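Local coordinates for uronate isomerase (Caulobacter crescentus, PDB 2Q01), which interconverts D-glucuronate and D-fructuronate, and likewise D-galacturonate and D-tagaturonate, as an isomerase of the metallo-dependent hydrolase superfamily, at residues 372-376 and 406-411; 364-368 and 398-403; 346-352 and 378-382. One frame throughout, in Å; residues are numbered along the deposited sequence.

Contact 1: residues 372-376 and 406-411; sequences APLAG and TAGFYN. With K (potassium ion), chain E.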
ATOM      1  N   ALA B 372      11.111  -6.875  -3.477  1.00 30.00           N
ATOM      2  CA  ALA B 372      12.434  -6.361  -3.138  1.00 25.75           C
ATOM      3  C   ALA B 372      13.228  -7.256  -2.167  1.00 34.23           C
ATOM      4  O   ALA B 372      14.411  -7.499  -2.424  1.00 32.30           O
ATOM      5  CB  ALA B 372      12.377  -4.900  -2.653  1.00 31.46           C
ATOM      6  N   PRO B 373      12.598  -7.741  -1.059  1.00 33.12           N
ATOM      7  CA  PRO B 373      13.256  -8.769  -0.229  1.00 28.90           C
ATOM      8  C   PRO B 373      13.728 -10.024  -0.974  1.00 33.09           C
ATOM      9  O   PRO B 373      14.803 -10.537  -0.675  1.00 36.68           O
ATOM     10  CB  PRO B 373      12.178  -9.128   0.788  1.00 20.03           C
ATOM     11  CG  PRO B 373      11.416  -7.848   0.952  1.00 26.38           C
ATOM     12  CD  PRO B 373      11.308  -7.340  -0.454  1.00 31.59           C
ATOM     13  N   LEU B 374      12.929 -10.500  -1.926  1.00 34.57           N
ATOM     14  CA  LEU B 374      13.294 -11.650  -2.747  1.00 32.00           C
ATOM     15  C   LEU B 374      14.429 -11.311  -3.707  1.00 23.93           C
ATOM     16  O   LEU B 374      15.403 -12.060  -3.821  1.00 38.77           O
ATOM     17  CB  LEU B 374      12.075 -12.184  -3.527  1.00 22.35           C
ATOM     18  CG  LEU B 374      11.058 -13.081  -2.811  1.00 24.11           C
ATOM     19  CD1 LEU B 374       9.833 -13.283  -3.697  1.00 31.61           C
ATOM     20  CD2 LEU B 374      11.646 -14.426  -2.411  1.00 21.60           C
ATOM     21  N   ALA B 375      14.295 -10.183  -4.396  1.00 38.56           N
ATOM     22  CA  ALA B 375      15.270  -9.783  -5.410  1.00 27.14           C
ATOM     23  C   ALA B 375      16.550  -9.218  -4.815  1.00 19.73           C
ATOM     24  O   ALA B 375      17.601  -9.273  -5.460  1.00 28.41           O
ATOM     25  CB  ALA B 375      14.668  -8.811  -6.393  1.00 32.25           C
ATOM     26  N   GLY B 376      16.477  -8.703  -3.591  1.00 29.72           N
ATOM     27  CA  GLY B 376      17.666  -8.282  -2.854  1.00 23.03           C
ATOM     28  C   GLY B 376      18.434  -9.435  -2.211  1.00 31.29           C
ATOM     29  O   GLY B 376      19.420  -9.205  -1.515  1.00 39.31           O
ATOM     30  N   THR B 406      15.734  -2.058  -0.347  1.00 43.65           N
ATOM     31  CA  THR B 406      16.092  -3.467  -0.176  1.00 39.55           C
ATOM     32  C   THR B 406      16.787  -4.069  -1.407  1.00 36.39           C
ATOM     33  O   THR B 406      17.814  -4.736  -1.282  1.00 41.93           O
ATOM     34  CB  THR B 406      14.870  -4.309   0.216  1.00 38.30           C
ATOM     35  OG1 THR B 406      14.234  -3.713   1.353  1.00 41.89           O
ATOM     36  CG2 THR B 406      15.280  -5.712   0.567  1.00 38.34           C
ATOM     37  N   ALA B 407      16.235  -3.823  -2.591  1.00 30.42           N
ATOM     38  CA  ALA B 407      16.794  -4.379  -3.821  1.00 33.73           C
ATOM     39  C   ALA B 407      17.977  -3.574  -4.368  1.00 38.12           C
ATOM     40  O   ALA B 407      18.845  -4.117  -5.048  1.00 48.73           O
ATOM     41  CB  ALA B 407      15.703  -4.525  -4.883  1.00 25.59           C
ATOM     42  N   GLY B 408      18.019  -2.282  -4.068  1.00 29.31           N
ATOM     43  CA  GLY B 408      18.997  -1.400  -4.680  1.00 29.58           C
ATOM     44  C   GLY B 408      18.571  -1.077  -6.090  1.00 34.85           C
ATOM     45  O   GLY B 408      17.425  -1.328  -6.472  1.00 42.85           O
ATOM     46  N   PHE B 409      19.494  -0.518  -6.865  1.00 33.74           N
ATOM     47  CA  PHE B 409      19.225  -0.164  -8.255  1.00 31.37           C
ATOM     48  C   PHE B 409      19.661  -1.257  -9.218  1.00 31.65           C
ATOM     49  O   PHE B 409      19.136  -1.368 -10.325  1.00 35.61           O
ATOM     50  CB  PHE B 409      19.948   1.126  -8.621  1.00 33.82           C
ATOM     51  CG  PHE B 409      19.375   2.355  -7.976  1.00 34.93           C
ATOM     52  CD1 PHE B 409      18.249   2.978  -8.507  1.00 29.52           C
ATOM     53  CD2 PHE B 409      19.972   2.902  -6.849  1.00 37.10           C
ATOM     54  CE1 PHE B 409      17.721   4.123  -7.917  1.00 46.47           C
ATOM     55  CE2 PHE B 409      19.459   4.050  -6.255  1.00 30.31           C
ATOM     56  CZ  PHE B 409      18.332   4.661  -6.789  1.00 30.93           C
ATOM     57  N   TYR B 410      20.620  -2.067  -8.787  1.00 24.68           N
ATOM     58  CA  TYR B 410      21.307  -2.991  -9.680  1.00 26.22           C
ATOM     59  C   TYR B 410      20.611  -4.343  -9.739  1.00 36.17           C
ATOM     60  O   TYR B 410      21.009  -5.229 -10.500  1.00 43.85           O
ATOM     61  CB  TYR B 410      22.777  -3.100  -9.279  1.00 25.35           C
ATOM     62  CG  TYR B 410      23.490  -1.766  -9.360  1.00 30.93           C
ATOM     63  CD1 TYR B 410      23.617  -0.950  -8.235  1.00 39.38           C
ATOM     64  CD2 TYR B 410      24.005  -1.299 -10.568  1.00 38.11           C
ATOM     65  CE1 TYR B 410      24.247   0.280  -8.306  1.00 40.62           C
ATOM     66  CE2 TYR B 410      24.642  -0.063 -10.648  1.00 40.48           C
ATOM     67  CZ  TYR B 410      24.755   0.718  -9.512  1.00 39.09           C
ATOM     68  OH  TYR B 410      25.383   1.937  -9.575  1.00 36.78           O
ATOM     69  N   ASN B 411      19.561  -4.469  -8.926  1.00 37.27           N
ATOM     70  CA  ASN B 411      18.622  -5.578  -8.959  1.00 31.41           C
ATOM     71  C   ASN B 411      17.344  -5.216  -9.720  1.00 36.24           C
ATOM     72  O   ASN B 411      16.344  -5.932  -9.643  1.00 41.87           O
ATOM     73  CB  ASN B 411      18.260  -5.991  -7.535  1.00 29.15           C
ATOM     74  CG  ASN B 411      19.329  -6.845  -6.883  1.00 36.07           C
ATOM     75  OD1 ASN B 411      19.849  -7.780  -7.499  1.00 26.74           O
ATOM     76  ND2 ASN B 411      19.623  -6.575  -5.624  1.00 28.66           N
TER
HETATM   77  K     K E 502      19.151 -10.390  -7.647  1.00 37.20           K
HETATM   78  O   HOH W   1      19.028  -6.733   0.251  1.00 34.00           O
HETATM   79  O   HOH W   2      20.828 -10.473  -9.653  1.00 41.36           O
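A375 and N411 meet at a potassium ion, in a buried contact where the C-terminal ends of helices 366-375 and 393-407 lie side by side. The ion takes A375 O at 2.9 Å and N411 OD1 at 2.7 Å. No hydrogen bond runs directly between the segments; besides the metal they are joined by small-residue packing and one water. A372 CB lies 3.8 Å from T406 CB and almost as near the CB of A407. With OG1 beside the backbone N (chi1 -53°), the T406 methyl CG2 falls opposite that N and lies against A372 O and the P373 nitrogen. G376 CA lies 4.1 Å from A407 CA, and a CB on G376 would run into T406 O. Water 1 donates to both G376 O and T406 O, stitching the helix ends together. Past the helix, at G408 with its positive phi, the chain turns and N411 ND2 donates to A407 O over 2.6 Å, on a lone pair in the carbonyl plane. That bond helps fix the amide with OD1 toward the metal; Q76 NE2 of the second subunit also bonds OD1. Y378 O, L381 O and S75 O of the second subunit also bind the ion, which bridges two chains. With only uncharged ligands, carbonyl and amide oxygens and water 2, the site suits a large monovalent cation and is consistent with a structural role at the interface.

Contact 2: residues 364-368 and 398-403; sequences ETTYS and RFREQV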
ATOM      1  N   GLU B 364       1.055  -3.433  -6.379  1.00 38.03           N
ATOM      2  CA  GLU B 364       2.071  -2.527  -5.808  1.00 34.76           C
ATOM      3  C   GLU B 364       2.444  -2.812  -4.359  1.00 36.69           C
ATOM      4  O   GLU B 364       3.512  -2.400  -3.890  1.00 48.61           O
ATOM      5  CB  GLU B 364       1.603  -1.073  -5.882  1.00 32.61           C
ATOM      6  CG  GLU B 364       1.618  -0.465  -7.262  1.00 47.79           C
ATOM      7  CD  GLU B 364       1.298   1.020  -7.233  1.00 67.00           C
ATOM      8  OE1 GLU B 364       2.197   1.827  -7.553  1.00 70.85           O
ATOM      9  OE2 GLU B 364       0.154   1.380  -6.876  1.00 58.16           O
ATOM     10  N   THR B 365       1.560  -3.513  -3.657  1.00 31.55           N
ATOM     11  CA  THR B 365       1.752  -3.844  -2.246  1.00 36.61           C
ATOM     12  C   THR B 365       2.855  -4.886  -2.015  1.00 34.81           C
ATOM     13  O   THR B 365       3.356  -5.029  -0.897  1.00 43.45           O
ATOM     14  CB  THR B 365       0.430  -4.291  -1.613  1.00 36.45           C
ATOM     15  OG1 THR B 365      -0.001  -5.522  -2.201  1.00 42.93           O
ATOM     16  CG2 THR B 365      -0.638  -3.230  -1.857  1.00 43.99           C
ATOM     17  N   THR B 366       3.235  -5.585  -3.082  1.00 32.12           N
ATOM     18  CA  THR B 366       4.269  -6.611  -3.031  1.00 37.40           C
ATOM     19  C   THR B 366       5.679  -6.058  -3.231  1.00 41.95           C
ATOM     20  O   THR B 366       6.650  -6.809  -3.103  1.00 44.12           O
ATOM     21  CB  THR B 366       4.035  -7.720  -4.087  1.00 35.88           C
ATOM     22  OG1 THR B 366       4.084  -7.153  -5.400  1.00 52.11           O
ATOM     23  CG2 THR B 366       2.696  -8.404  -3.881  1.00 35.08           C
ATOM     24  N   TYR B 367       5.793  -4.764  -3.546  1.00 46.54           N
ATOM     25  CA  TYR B 367       7.095  -4.124  -3.792  1.00 42.86           C
ATOM     26  C   TYR B 367       8.013  -4.213  -2.585  1.00 35.73           C
ATOM     27  O   TYR B 367       9.071  -4.834  -2.638  1.00 35.54           O
ATOM     28  CB  TYR B 367       6.945  -2.646  -4.180  1.00 35.99           C
ATOM     29  CG  TYR B 367       6.475  -2.391  -5.586  1.00 37.36           C
ATOM     30  CD1 TYR B 367       6.767  -3.280  -6.621  1.00 39.97           C
ATOM     31  CD2 TYR B 367       5.757  -1.234  -5.892  1.00 41.14           C
ATOM     32  CE1 TYR B 367       6.336  -3.033  -7.924  1.00 37.58           C
ATOM     33  CE2 TYR B 367       5.320  -0.980  -7.182  1.00 20.53           C
ATOM     34  CZ  TYR B 367       5.607  -1.880  -8.197  1.00 38.77           C
ATOM     35  OH  TYR B 367       5.170  -1.628  -9.483  1.00 37.59           O
ATOM     36  N   SER B 368       7.589  -3.592  -1.496  1.00 38.66           N
ATOM     37  CA  SER B 368       8.400  -3.531  -0.300  1.00 43.15           C
ATOM     38  C   SER B 368       8.278  -4.830   0.469  1.00 38.12           C
ATOM     39  O   SER B 368       9.211  -5.228   1.165  1.00 50.92           O
ATOM     40  CB  SER B 368       7.962  -2.361   0.575  1.00 44.06           C
ATOM     41  OG  SER B 368       6.598  -2.500   0.935  1.00 58.65           O
ATOM     42  N   ARG B 398       6.502   5.454  -7.009  1.00 37.21           N
ATOM     43  CA  ARG B 398       6.186   4.519  -5.922  1.00 24.68           C
ATOM     44  C   ARG B 398       7.065   3.270  -5.980  1.00 35.33           C
ATOM     45  O   ARG B 398       7.562   2.816  -4.951  1.00 34.89           O
ATOM     46  CB  ARG B 398       4.710   4.139  -5.926  1.00 36.07           C
ATOM     47  CG  ARG B 398       3.811   5.167  -5.259  1.00 38.58           C
ATOM     48  CD  ARG B 398       2.450   4.593  -4.933  1.00 46.50           C
ATOM     49  NE  ARG B 398       1.688   4.236  -6.130  1.00 36.89           N
ATOM     50  CZ  ARG B 398       0.851   5.053  -6.765  1.00 41.63           C
ATOM     51  NH1 ARG B 398       0.198   4.627  -7.844  1.00 28.48           N
ATOM     52  NH2 ARG B 398       0.667   6.295  -6.331  1.00 34.90           N
ATOM     53  N   PHE B 399       7.265   2.744  -7.187  1.00 28.52           N
ATOM     54  CA  PHE B 399       8.217   1.675  -7.420  1.00 33.94           C
ATOM     55  C   PHE B 399       9.588   2.048  -6.852  1.00 40.92           C
ATOM     56  O   PHE B 399      10.088   1.349  -5.978  1.00 47.38           O
ATOM     57  CB  PHE B 399       8.293   1.333  -8.911  1.00 34.00           C
ATOM     58  CG  PHE B 399       9.304   0.267  -9.242  1.00 34.59           C
ATOM     59  CD1 PHE B 399      10.545   0.602  -9.777  1.00 46.20           C
ATOM     60  CD2 PHE B 399       9.019  -1.073  -9.019  1.00 35.07           C
ATOM     61  CE1 PHE B 399      11.484  -0.381 -10.079  1.00 37.74           C
ATOM     62  CE2 PHE B 399       9.954  -2.064  -9.323  1.00 20.29           C
ATOM     63  CZ  PHE B 399      11.185  -1.718  -9.849  1.00 32.28           C
ATOM     64  N   ARG B 400      10.163   3.161  -7.314  1.00 40.17           N
ATOM     65  CA  ARG B 400      11.475   3.635  -6.837  1.00 42.36           C
ATOM     66  C   ARG B 400      11.535   3.883  -5.327  1.00 37.20           C
ATOM     67  O   ARG B 400      12.538   3.571  -4.691  1.00 45.00           O
ATOM     68  CB  ARG B 400      11.932   4.899  -7.585  1.00 39.60           C
ATOM     69  CG  ARG B 400      12.345   4.690  -9.047  1.00 41.20           C
ATOM     70  CD  ARG B 400      13.561   3.765  -9.206  1.00 45.22           C
ATOM     71  NE  ARG B 400      13.810   3.452 -10.617  1.00 48.82           N
ATOM     72  CZ  ARG B 400      14.488   2.392 -11.061  1.00 44.26           C
ATOM     73  NH1 ARG B 400      14.643   2.213 -12.368  1.00 47.50           N
ATOM     74  NH2 ARG B 400      15.007   1.508 -10.213  1.00 51.27           N
ATOM     75  N   GLU B 401      10.460   4.431  -4.765  1.00 39.06           N
ATOM     76  CA  GLU B 401      10.359   4.666  -3.320  1.00 35.33           C
ATOM     77  C   GLU B 401      10.237   3.390  -2.479  1.00 36.88           C
ATOM     78  O   GLU B 401      10.641   3.372  -1.317  1.00 50.15           O
ATOM     79  CB  GLU B 401       9.181   5.584  -3.008  1.00 41.28           C
ATOM     80  CG  GLU B 401       9.406   7.049  -3.357  1.00 54.56           C
ATOM     81  CD  GLU B 401       8.159   7.902  -3.165  1.00 73.80           C
ATOM     82  OE1 GLU B 401       7.109   7.360  -2.747  1.00 68.54           O
ATOM     83  OE2 GLU B 401       8.230   9.120  -3.432  1.00 87.37           O
ATOM     84  N   GLN B 402       9.682   2.330  -3.059  1.00 34.99           N
ATOM     85  CA  GLN B 402       9.381   1.111  -2.293  1.00 39.48           C
ATOM     86  C   GLN B 402      10.355  -0.055  -2.503  1.00 36.72           C
ATOM     87  O   GLN B 402      10.444  -0.946  -1.665  1.00 37.24           O
ATOM     88  CB  GLN B 402       7.931   0.675  -2.528  1.00 34.37           C
ATOM     89  CG  GLN B 402       6.938   1.484  -1.691  1.00 43.08           C
ATOM     90  CD  GLN B 402       5.511   1.430  -2.193  1.00 50.38           C
ATOM     91  OE1 GLN B 402       4.712   2.312  -1.884  1.00 57.09           O
ATOM     92  NE2 GLN B 402       5.180   0.402  -2.968  1.00 61.66           N
ATOM     93  N   VAL B 403      11.103  -0.009  -3.597  1.00 32.03           N
ATOM     94  CA  VAL B 403      11.941  -1.113  -4.044  1.00 40.36           C
ATOM     95  C   VAL B 403      13.441  -0.888  -3.787  1.00 41.20           C
ATOM     96  O   VAL B 403      14.175  -1.838  -3.488  1.00 41.29           O
ATOM     97  CB  VAL B 403      11.632  -1.403  -5.545  1.00 33.15           C
ATOM     98  CG1 VAL B 403      12.857  -1.834  -6.343  1.00 43.69           C
ATOM     99  CG2 VAL B 403      10.499  -2.393  -5.659  1.00 33.62           C
TER
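E364 OE1 takes the N-H of R398 NE at 2.8 Å, a nearly straight bond (165°) and the core of a salt bridge. The oxygen is met on its syn side, somewhat out of the carboxylate plane, while on the arginine side the bond lies close to the guanidinium plane. The two flat groups are steeply turned, 72° apart, and the second link, R398 NH1 to E364 OE2 at 3.4 Å, is weak. R398 reaches the carboxylate by bending at chi3 (-65°), which swings its NE edge back toward E364.

Next to this ion pair sits the Y367 ring, with a neighbour on each face. F399 drives its edge into one face in a T-shaped stack, centroids 5.2 Å apart; F399 CD2 is the leading atom, 3.5 Å from Y367 CE1. The other face is covered near its rim by CA of E364. At the ring edge Q402 NE2 lies 3.4 Å from Y367 CD2, and V403 CG2 packs against Y367 CB. Were Y367 an alanine, the F399 edge would probably lose the aromatic face it meets, and a gap is likely to open beside Q402 and V403. One step on, S368 CA makes a C-H...O contact with Q402 O.

E364 OE2 also accepts from S368 OG of the third subunit, and R398 NH2 donates to E401 O of that same chain, so the salt bridge is tied into the trimer interface. Within the chain, the contact lays the start of helix 366-375, just after strand 357-359, against the middle of helix 393-407, the next helix along after strand 381-383.

Contact 3: residues 346-352 and 378-382; sequences LTRLGND and YPVLK. With K (potassium ion), chain E.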
ATOM      1  N   LEU B 346      12.669 -21.759  -6.804  1.00 37.58           N
ATOM      2  CA  LEU B 346      13.838 -21.160  -6.165  1.00 35.15           C
ATOM      3  C   LEU B 346      14.624 -22.157  -5.316  1.00 39.50           C
ATOM      4  O   LEU B 346      15.826 -21.992  -5.109  1.00 41.55           O
ATOM      5  CB  LEU B 346      13.430 -19.935  -5.338  1.00 33.71           C
ATOM      6  CG  LEU B 346      13.035 -18.687  -6.137  1.00 31.22           C
ATOM      7  CD1 LEU B 346      12.313 -17.692  -5.256  1.00 26.57           C
ATOM      8  CD2 LEU B 346      14.234 -18.037  -6.794  1.00 46.24           C
ATOM      9  N   THR B 347      13.936 -23.183  -4.822  1.00 41.68           N
ATOM     10  CA  THR B 347      14.579 -24.272  -4.097  1.00 42.02           C
ATOM     11  C   THR B 347      15.415 -25.097  -5.070  1.00 44.99           C
ATOM     12  O   THR B 347      16.522 -25.531  -4.740  1.00 52.14           O
ATOM     13  CB  THR B 347      13.538 -25.151  -3.373  1.00 42.90           C
ATOM     14  OG1 THR B 347      12.755 -24.325  -2.505  1.00 53.55           O
ATOM     15  CG2 THR B 347      14.202 -26.250  -2.542  1.00 50.38           C
ATOM     16  N   ARG B 348      14.894 -25.280  -6.279  1.00 40.11           N
ATOM     17  CA  ARG B 348      15.601 -26.038  -7.300  1.00 34.96           C
ATOM     18  C   ARG B 348      16.727 -25.221  -7.924  1.00 37.10           C
ATOM     19  O   ARG B 348      17.866 -25.678  -7.989  1.00 45.56           O
ATOM     20  CB  ARG B 348      14.628 -26.523  -8.375  1.00 30.41           C
ATOM     21  CG  ARG B 348      15.253 -27.485  -9.371  1.00 40.43           C
ATOM     22  CD  ARG B 348      14.402 -27.646 -10.628  1.00 34.79           C
ATOM     23  NE  ARG B 348      15.019 -28.579 -11.572  1.00 64.51           N
ATOM     24  CZ  ARG B 348      14.883 -29.905 -11.532  1.00 63.01           C
ATOM     25  NH1 ARG B 348      14.143 -30.488 -10.594  1.00 64.16           N
ATOM     26  NH2 ARG B 348      15.488 -30.655 -12.440  1.00 58.77           N
ATOM     27  N   LEU B 349      16.403 -24.001  -8.357  1.00 45.00           N
ATOM     28  CA  LEU B 349      17.279 -23.226  -9.234  1.00 26.98           C
ATOM     29  C   LEU B 349      17.619 -21.799  -8.787  1.00 36.91           C
ATOM     30  O   LEU B 349      18.164 -21.028  -9.573  1.00 37.03           O
ATOM     31  CB  LEU B 349      16.671 -23.169 -10.636  1.00 33.22           C
ATOM     32  CG  LEU B 349      16.475 -24.479 -11.402  1.00 44.27           C
ATOM     33  CD1 LEU B 349      15.663 -24.252 -12.656  1.00 41.21           C
ATOM     34  CD2 LEU B 349      17.810 -25.135 -11.728  1.00 50.98           C
ATOM     35  N   GLY B 350      17.327 -21.452  -7.539  1.00 36.93           N
ATOM     36  CA  GLY B 350      17.486 -20.072  -7.074  1.00 49.64           C
ATOM     37  C   GLY B 350      18.909 -19.561  -6.950  1.00 46.88           C
ATOM     38  O   GLY B 350      19.137 -18.359  -7.010  1.00 49.84           O
ATOM     39  N   ASN B 351      19.858 -20.477  -6.782  1.00 55.12           N
ATOM     40  CA  ASN B 351      21.265 -20.127  -6.609  1.00 51.41           C
ATOM     41  C   ASN B 351      22.114 -20.469  -7.834  1.00 54.45           C
ATOM     42  O   ASN B 351      23.342 -20.496  -7.756  1.00 65.11           O
ATOM     43  CB  ASN B 351      21.833 -20.809  -5.358  1.00 55.45           C
ATOM     44  CG  ASN B 351      20.941 -20.635  -4.130  1.00 62.98           C
ATOM     45  OD1 ASN B 351      20.538 -21.611  -3.495  1.00 70.35           O
ATOM     46  ND2 ASN B 351      20.633 -19.389  -3.794  1.00 74.37           N
ATOM     47  N   ASP B 352      21.456 -20.724  -8.962  1.00 52.54           N
ATOM     48  CA  ASP B 352      22.143 -21.057 -10.208  1.00 57.66           C
ATOM     49  C   ASP B 352      22.627 -19.793 -10.923  1.00 62.69           C
ATOM     50  O   ASP B 352      21.865 -18.846 -11.079  1.00 67.10           O
ATOM     51  CB  ASP B 352      21.212 -21.864 -11.121  1.00 60.02           C
ATOM     52  CG  ASP B 352      21.961 -22.625 -12.202  1.00 65.48           C
ATOM     53  OD1 ASP B 352      22.471 -21.990 -13.145  1.00 64.75           O
ATOM     54  OD2 ASP B 352      22.021 -23.869 -12.120  1.00 73.00           O
ATOM     55  N   TYR B 378      18.122 -13.273  -3.843  1.00 38.01           N
ATOM     56  CA  TYR B 378      18.363 -14.360  -4.796  1.00 34.49           C
ATOM     57  C   TYR B 378      19.175 -13.904  -5.996  1.00 35.26           C
ATOM     58  O   TYR B 378      18.832 -12.892  -6.609  1.00 43.41           O
ATOM     59  CB  TYR B 378      17.038 -14.961  -5.269  1.00 27.36           C
ATOM     60  CG  TYR B 378      16.415 -15.893  -4.267  1.00 31.65           C
ATOM     61  CD1 TYR B 378      15.365 -15.475  -3.453  1.00 31.18           C
ATOM     62  CD2 TYR B 378      16.887 -17.202  -4.123  1.00 44.50           C
ATOM     63  CE1 TYR B 378      14.794 -16.340  -2.520  1.00 27.27           C
ATOM     64  CE2 TYR B 378      16.329 -18.070  -3.198  1.00 29.65           C
ATOM     65  CZ  TYR B 378      15.286 -17.635  -2.401  1.00 36.84           C
ATOM     66  OH  TYR B 378      14.739 -18.502  -1.490  1.00 36.27           O
ATOM     67  N   PRO B 379      20.254 -14.634  -6.345  1.00 37.19           N
ATOM     68  CA  PRO B 379      21.097 -14.356  -7.516  1.00 33.87           C
ATOM     69  C   PRO B 379      20.337 -14.285  -8.849  1.00 39.47           C
ATOM     70  O   PRO B 379      20.723 -13.529  -9.743  1.00 41.99           O
ATOM     71  CB  PRO B 379      22.055 -15.544  -7.536  1.00 33.79           C
ATOM     72  CG  PRO B 379      22.135 -15.965  -6.138  1.00 33.83           C
ATOM     73  CD  PRO B 379      20.757 -15.794  -5.592  1.00 46.30           C
ATOM     74  N   VAL B 380      19.248 -15.037  -8.958  1.00 33.34           N
ATOM     75  CA  VAL B 380      18.531 -15.199 -10.220  1.00 30.69           C
ATOM     76  C   VAL B 380      17.431 -14.168 -10.480  1.00 28.55           C
ATOM     77  O   VAL B 380      16.979 -14.025 -11.613  1.00 39.66           O
ATOM     78  CB  VAL B 380      17.927 -16.618 -10.323  1.00 27.24           C
ATOM     79  CG1 VAL B 380      19.025 -17.648 -10.336  1.00 30.09           C
ATOM     80  CG2 VAL B 380      16.985 -16.892  -9.172  1.00 27.08           C
ATOM     81  N   LEU B 381      17.004 -13.457  -9.437  1.00 28.70           N
ATOM     82  CA  LEU B 381      15.802 -12.619  -9.498  1.00 30.66           C
ATOM     83  C   LEU B 381      16.120 -11.152  -9.718  1.00 30.09           C
ATOM     84  O   LEU B 381      17.021 -10.611  -9.081  1.00 35.29           O
ATOM     85  CB  LEU B 381      15.012 -12.764  -8.199  1.00 27.57           C
ATOM     86  CG  LEU B 381      13.763 -13.649  -8.128  1.00 25.52           C
ATOM     87  CD1 LEU B 381      13.760 -14.804  -9.117  1.00 40.92           C
ATOM     88  CD2 LEU B 381      13.572 -14.140  -6.700  1.00 30.57           C
ATOM     89  N   LYS B 382      15.376 -10.497 -10.595  1.00 39.44           N
ATOM     90  CA  LYS B 382      15.563  -9.076 -10.837  1.00 32.86           C
ATOM     91  C   LYS B 382      14.173  -8.474 -10.894  1.00 34.18           C
ATOM     92  O   LYS B 382      13.210  -9.189 -11.139  1.00 29.03           O
ATOM     93  CB  LYS B 382      16.274  -8.875 -12.169  1.00 37.21           C
ATOM     94  CG  LYS B 382      17.484  -7.980 -12.136  1.00 40.07           C
ATOM     95  CD  LYS B 382      18.746  -8.761 -11.900  1.00 43.18           C
ATOM     96  CE  LYS B 382      19.944  -8.080 -12.517  1.00 46.48           C
ATOM     97  NZ  LYS B 382      21.189  -8.544 -11.848  1.00 68.64           N
TER
HETATM   98  K     K E 502      19.151 -10.390  -7.647  1.00 37.20           K
HETATM   99  O   HOH W   2      20.828 -10.473  -9.653  1.00 41.36           O
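The Y378 ring carries L346 on one face: CD2 stands 4.0 Å from the ring centroid and 18° off the normal, a CH-pi contact, while CD1 of the same leucine covers the CE1 side. At the ring edge, near its plane, lies G350 O, 3.8 Å from Y378 CD2. The phenol OH points out of the pair to H316 ND1 of the second subunit, which pins the far end of the ring.

With CG anti to its carbonyl carbon (chi1 -73°), L346 can send its methyls to Y378, V380 and L381. Its CD2 passes alongside V380 CG2 at 3.8 Å, and L346 and L381 reach toward each other tip to tip. No hydrogen bond crosses here. Instead G350 O is met by carbon, with P379 CD 3.3 Å away and the V380 methyls close by, and D352 O rests 3.2 Å from V380 CG1. A CB on G350 would clash with L346 O and press on Y378 CD2 across the contact.

Two type I turns face each other in this contact. L349-D352 leaves helix 343-349, and Y378-L381 leads into strand 381-383, next to strand 357-359 in the parallel sheet of a TIM-barrel-clan fold; V380 and K382 bond through their backbones to I357 of that adjoining strand.

The second turn gives the potassium ion two carbonyl ligands, Y378 O at 2.7 Å and L381 O at 2.6 Å, beside those from 372-376 and 406-411. Water 2, a further ligand, donates to P379 O and accepts from K382 NZ, while N351 ND2, near P379 CD, donates to N317 OD1 of the second subunit.

From the N terminus, 346-352 comes first, leaving helix 343-349, and its partner 378-382 returns at strand 381-383, beside strand 357-359, so contact 3 closes a loop spanning strand 357-359 and helix 366-375. Within that span 364-368 and 372-376 set out; both find partners beyond it, on or just after helix 393-407. Contacts 2 and 1 therefore each cross contact 3, and cross one another, because the two helices run side by side in the same sense. Contacts 1 and 2 touch, with A372 N probably hydrogen-bonded to Y367 O. Contacts 1 and 3 share the potassium ion and water 2, whereas contacts 2 and 3 do not touch.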